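Local structure of magnesium transporter MgtE (Enterococcus faecalis, 2OUX) at residues Y55-P60 with Y88-M92; T144-V148 with A167-T172. The protein probably carries magnesium ions across the cell membrane as a homodimer, this chain being its cytosolic part, an N domain followed by a pair of CBS domains. All blocks are in the same frame, centred on the assembly; numbering follows the deposited sequence.

The two contacts come in series along the chain: interaction 1 closes at Met-92, well before interaction 2 opens at Thr-144. Their centres lie 21 Å apart and their nearest atoms about 10 Å, so they do not touch. Interaction 1 packs the turn between helices 48-57 and 60-67 against helix 86-93 in the all-helical N domain. Interaction 2 joins two loops of the first CBS domain, those leading into parallel strands 149-150 and 175-179. Two of the magnesium sites join the domains: Asp-99, on helix 98-107, shares an ion with Asp-252 of the CBS pair, and Asp-103 shares another with Ala-141.

Interaction 1: Y55-P60 with Y88-M92; sequences YNYLSP and YAADM
Tyr-88 packs its ring against Pro-60, with CE1 3.6 Å from Pro-60 CG, and sends its hydroxyl on to the backbone of the turn. Helix 48-57 comes in through Tyr-55; by Leu-58 the chain is extended (phi/psi -123/139), Ser-59 stays extended (-76/164), and Pro-60 starts the next helix at -59/-37. Ser-59 is the N-cap of that helix, its side chain (chi1 p) capping a backbone N just past the segment, and Glu-62 answers with a hydrogen bond to the Ser-59 N.

Residues 88-92 are helical, with Met-92 N bonded to Tyr-88 O at 3.1 Å. The backbones come closest at Pro-60 and Met-92, whose CA atoms are 4.3 Å apart. Chi1 of Tyr-88 is t and chi2 77°, which carries OH to Leu-58 O, where it donates a hydrogen bond of 2.6 Å; the carbonyl lies near the ring plane, at the edge. Tyr-55 (chi1 m) sets its CB 4.0 Å from CE2 of Tyr-88, and its own hydroxyl bonds to Tyr-43 and Glu-83. Further along, Pro-60 CB meets Asp-91 CB at 3.7 Å and Met-92 CB at 4.2 Å, and Pro-60 O lies 3.5 Å from CG of Met-92, a selenomethionine whose chain then leads away. Leu-63 of helix 60-67 touches Tyr-55, Tyr-88 and Met-92, extending the apolar packing. A tyrosine thus ties helix 86-93 to the turn between helices 48-57 and 60-67, the second N-capped by Ser-59: plain helix-to-turn packing in the all-helical MgtE N domain.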
loop_
_atom_site.group_PDB
_atom_site.type_symbol
_atom_site.label_atom_id
_atom_site.label_comp_id
_atom_site.label_asym_id
_atom_site.label_seq_id
_atom_site.Cartn_x
_atom_site.Cartn_y
_atom_site.Cartn_z
ATOM N N TYR A 55 23.152 20.725 -4.158
ATOM C CA TYR A 55 22.406 21.549 -3.208
ATOM C C TYR A 55 22.001 22.865 -3.865
ATOM O O TYR A 55 21.011 23.484 -3.477
ATOM C CB TYR A 55 23.258 21.840 -1.964
ATOM C CG TYR A 55 23.685 20.603 -1.196
ATOM C CD1 TYR A 55 24.955 20.518 -0.618
ATOM C CD2 TYR A 55 22.822 19.512 -1.051
ATOM C CE1 TYR A 55 25.356 19.376 0.079
ATOM C CE2 TYR A 55 23.214 18.366 -0.352
ATOM C CZ TYR A 55 24.477 18.303 0.207
ATOM O OH TYR A 55 24.861 17.162 0.876
ATOM N N ASN A 56 22.769 23.290 -4.865
ATOM C CA ASN A 56 22.476 24.539 -5.561
ATOM C C ASN A 56 21.368 24.411 -6.614
ATOM O O ASN A 56 20.757 25.408 -6.996
ATOM C CB ASN A 56 23.744 25.088 -6.233
ATOM C CG ASN A 56 24.867 25.360 -5.240
ATOM O OD1 ASN A 56 24.638 25.895 -4.152
ATOM N ND2 ASN A 56 26.092 25.009 -5.622
ATOM N N TYR A 57 21.101 23.197 -7.082
ATOM C CA TYR A 57 20.076 23.005 -8.103
ATOM C C TYR A 57 18.753 22.461 -7.583
ATOM O O TYR A 57 17.780 22.368 -8.332
ATOM C CB TYR A 57 20.594 22.081 -9.205
ATOM C CG TYR A 57 21.852 22.569 -9.887
ATOM C CD1 TYR A 57 21.982 23.897 -10.288
ATOM C CD2 TYR A 57 22.910 21.701 -10.137
ATOM C CE1 TYR A 57 23.132 24.346 -10.929
ATOM C CE2 TYR A 57 24.064 22.138 -10.777
ATOM C CZ TYR A 57 24.168 23.462 -11.167
ATOM O OH TYR A 57 25.302 23.896 -11.804
ATOM N N LEU A 58 18.712 22.101 -6.306
ATOM C CA LEU A 58 17.493 21.559 -5.723
ATOM C C LEU A 58 17.039 22.367 -4.524
ATOM O O LEU A 58 17.850 22.794 -3.707
ATOM C CB LEU A 58 17.712 20.104 -5.312
ATOM C CG LEU A 58 18.024 19.175 -6.487
ATOM C CD1 LEU A 58 18.493 17.828 -5.985
ATOM C CD2 LEU A 58 16.788 19.040 -7.352
ATOM N N SER A 59 15.734 22.583 -4.439
ATOM C CA SER A 59 15.149 23.329 -3.339
ATOM C C SER A 59 15.117 22.430 -2.107
ATOM O O SER A 59 15.277 21.218 -2.213
ATOM C CB SER A 59 13.722 23.729 -3.685
ATOM O OG SER A 59 12.882 22.584 -3.715
ATOM N N PRO A 60 14.923 23.019 -0.920
ATOM C CA PRO A 60 14.872 22.201 0.291
ATOM C C PRO A 60 13.754 21.162 0.209
ATOM O O PRO A 60 13.918 20.036 0.680
ATOM C CB PRO A 60 14.643 23.236 1.385
ATOM C CG PRO A 60 15.470 24.402 0.878
ATOM C CD PRO A 60 15.055 24.448 -0.582
ATOM N N TYR A 88 19.735 26.121 5.105
ATOM C CA TYR A 88 19.263 25.231 4.052
ATOM C C TYR A 88 18.859 23.880 4.650
ATOM O O TYR A 88 17.797 23.345 4.326
ATOM C CB TYR A 88 20.368 25.035 3.010
ATOM C CG TYR A 88 19.977 24.205 1.807
ATOM C CD1 TYR A 88 19.190 24.736 0.783
ATOM C CD2 TYR A 88 20.432 22.901 1.670
ATOM C CE1 TYR A 88 18.871 23.980 -0.348
ATOM C CE2 TYR A 88 20.119 22.137 0.555
ATOM C CZ TYR A 88 19.346 22.679 -0.454
ATOM O OH TYR A 88 19.061 21.912 -1.565
ATOM N N ALA A 89 19.710 23.337 5.519
ATOM C CA ALA A 89 19.436 22.055 6.169
ATOM C C ALA A 89 18.126 22.111 6.945
ATOM O O ALA A 89 17.275 21.222 6.823
ATOM C CB ALA A 89 20.590 21.674 7.105
ATOM N N ALA A 90 17.961 23.167 7.735
ATOM C CA ALA A 90 16.756 23.336 8.532
ATOM C C ALA A 90 15.499 23.341 7.662
ATOM O O ALA A 90 14.521 22.661 7.969
ATOM C CB ALA A 90 16.843 24.630 9.349
ATOM N N ASP A 91 15.519 24.108 6.579
ATOM C CA ASP A 91 14.362 24.168 5.694
ATOM C C ASP A 91 14.040 22.794 5.112
ATOM O O ASP A 91 12.872 22.446 4.897
ATOM C CB ASP A 91 14.614 25.154 4.553
ATOM C CG ASP A 91 14.689 26.585 5.029
ATOM O OD1 ASP A 91 14.108 26.874 6.099
ATOM O OD2 ASP A 91 15.309 27.421 4.328
HETATM N N MSE A 92 15.092 22.022 4.864
HETATM C CA MSE A 92 14.967 20.692 4.297
HETATM C C MSE A 92 14.388 19.725 5.331
HETATM O O MSE A 92 13.585 18.858 4.987
HETATM C CB MSE A 92 16.342 20.222 3.807
HETATM C CG MSE A 92 16.336 18.926 3.016
HETATM SE SE MSE A 92 16.370 17.354 4.138
HETATM C CE MSE A 92 18.260 16.952 4.010
#

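Interaction 2: T144-V148 with A167-T172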
loop_
_atom_site.group_PDB
_atom_site.type_symbol
_atom_site.label_atom_id
_atom_site.label_comp_id
_atom_site.label_asym_id
_atom_site.label_seq_id
_atom_site.Cartn_x
_atom_site.Cartn_y
_atom_site.Cartn_z
ATOM N N THR A 144 3.480 8.906 11.358
ATOM C CA THR A 144 3.752 10.223 10.807
ATOM C C THR A 144 2.446 11.003 10.780
ATOM O O THR A 144 1.359 10.422 10.795
ATOM C CB THR A 144 4.404 10.144 9.412
ATOM O OG1 THR A 144 5.089 11.374 9.158
ATOM C CG2 THR A 144 3.362 9.891 8.324
ATOM N N THR A 145 2.559 12.322 10.738
ATOM C CA THR A 145 1.400 13.200 10.815
ATOM C C THR A 145 0.666 13.623 9.548
ATOM O O THR A 145 -0.436 14.160 9.626
ATOM C CB THR A 145 1.803 14.486 11.546
ATOM O OG1 THR A 145 2.896 15.100 10.843
ATOM C CG2 THR A 145 2.245 14.170 12.977
ATOM N N GLU A 146 1.254 13.397 8.385
ATOM C CA GLU A 146 0.609 13.846 7.163
ATOM C C GLU A 146 -0.463 12.913 6.599
ATOM O O GLU A 146 -0.248 12.247 5.593
ATOM C CB GLU A 146 1.683 14.143 6.121
ATOM C CG GLU A 146 2.743 15.140 6.624
ATOM C CD GLU A 146 3.800 14.484 7.524
ATOM O OE1 GLU A 146 3.791 13.244 7.653
ATOM O OE2 GLU A 146 4.653 15.205 8.087
ATOM N N PHE A 147 -1.618 12.888 7.259
ATOM C CA PHE A 147 -2.748 12.052 6.852
ATOM C C PHE A 147 -3.933 12.946 6.472
ATOM O O PHE A 147 -3.963 14.132 6.808
ATOM C CB PHE A 147 -3.165 11.118 7.998
ATOM C CG PHE A 147 -3.548 11.845 9.270
ATOM C CD1 PHE A 147 -4.756 12.530 9.365
ATOM C CD2 PHE A 147 -2.674 11.885 10.358
ATOM C CE1 PHE A 147 -5.089 13.248 10.515
ATOM C CE2 PHE A 147 -2.999 12.600 11.515
ATOM C CZ PHE A 147 -4.211 13.285 11.593
ATOM N N VAL A 148 -4.912 12.367 5.788
ATOM C CA VAL A 148 -6.088 13.124 5.383
ATOM C C VAL A 148 -7.285 12.831 6.277
ATOM O O VAL A 148 -7.693 11.683 6.426
ATOM C CB VAL A 148 -6.504 12.795 3.929
ATOM C CG1 VAL A 148 -7.696 13.650 3.526
ATOM C CG2 VAL A 148 -5.335 13.014 2.993
ATOM N N ALA A 167 -4.384 18.234 -0.809
ATOM C CA ALA A 167 -3.779 17.038 -0.230
ATOM C C ALA A 167 -2.398 16.728 -0.804
ATOM O O ALA A 167 -2.007 15.572 -0.909
ATOM C CB ALA A 167 -4.701 15.854 -0.438
ATOM N N ASP A 168 -1.658 17.762 -1.178
ATOM C CA ASP A 168 -0.329 17.567 -1.749
ATOM C C ASP A 168 0.689 17.241 -0.663
ATOM O O ASP A 168 1.706 16.612 -0.924
ATOM C CB ASP A 168 0.115 18.822 -2.498
ATOM C CG ASP A 168 1.395 18.605 -3.278
ATOM O OD1 ASP A 168 1.371 17.826 -4.255
ATOM O OD2 ASP A 168 2.428 19.205 -2.911
HETATM N N MSE A 169 0.406 17.671 0.560
HETATM C CA MSE A 169 1.312 17.428 1.668
HETATM C C MSE A 169 1.167 16.033 2.286
HETATM O O MSE A 169 2.105 15.523 2.894
HETATM C CB MSE A 169 1.110 18.494 2.759
HETATM C CG MSE A 169 -0.170 18.356 3.600
HETATM SE SE MSE A 169 -1.804 19.099 2.825
HETATM C CE MSE A 169 -1.503 20.968 3.237
ATOM N N ALA A 170 0.006 15.414 2.111
ATOM C CA ALA A 170 -0.271 14.100 2.697
ATOM C C ALA A 170 0.622 12.928 2.300
ATOM O O ALA A 170 0.990 12.787 1.135
ATOM C CB ALA A 170 -1.715 13.736 2.433
ATOM N N GLU A 171 0.966 12.090 3.283
ATOM C CA GLU A 171 1.775 10.882 3.048
ATOM C C GLU A 171 0.999 10.074 2.016
ATOM O O GLU A 171 1.503 9.744 0.948
ATOM C CB GLU A 171 1.870 10.021 4.318
ATOM C CG GLU A 171 3.202 9.999 5.063
ATOM C CD GLU A 171 4.260 9.129 4.418
ATOM O OE1 GLU A 171 4.005 7.953 4.115
ATOM O OE2 GLU A 171 5.372 9.630 4.223
ATOM N N THR A 172 -0.238 9.749 2.363
ATOM C CA THR A 172 -1.098 8.979 1.486
ATOM C C THR A 172 -2.521 9.515 1.578
ATOM O O THR A 172 -2.924 10.061 2.603
ATOM C CB THR A 172 -1.122 7.500 1.893
ATOM O OG1 THR A 172 -1.845 6.749 0.915
ATOM C CG2 THR A 172 -1.794 7.332 3.255
HETATM O O HOH W 1 -4.599 9.711 4.609
#
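Two loops of the first CBS domain meet here, each leading into a strand of its sheet, with helix 156-166 between them in a beta-alpha-beta crossover. Ala-167 leaves that helix and sets its CB 4.5 Å from Val-148 CG2. Met-169, a selenomethionine, offers its backbone: its O is 3.5 Å from Glu-146 CB. Ala-170 comes closer, CB 3.7 Å from Val-148 CG2 and CA 3.4 Å from Glu-146 O in a CA-H...O contact. Arg-192 of the second subunit bonds to the carbonyls of Ala-167 and Ala-170, so this loop also faces the dimer partner. Glu-171 N then donates the one direct hydrogen bond between the segments, 2.6 Å to Glu-146 O; Glu-146 centres an inverse gamma turn closed by Phe-147 N on Thr-145 O. The Glu-171 side chain sets its CG 3.3 Å from Thr-144 CG2 and lies about 4 Å from a bound magnesium ion. At Thr-172 a water completes the join, donating to Thr-172 O at 2.6 Å and accepting from Val-148 N at 2.9 Å.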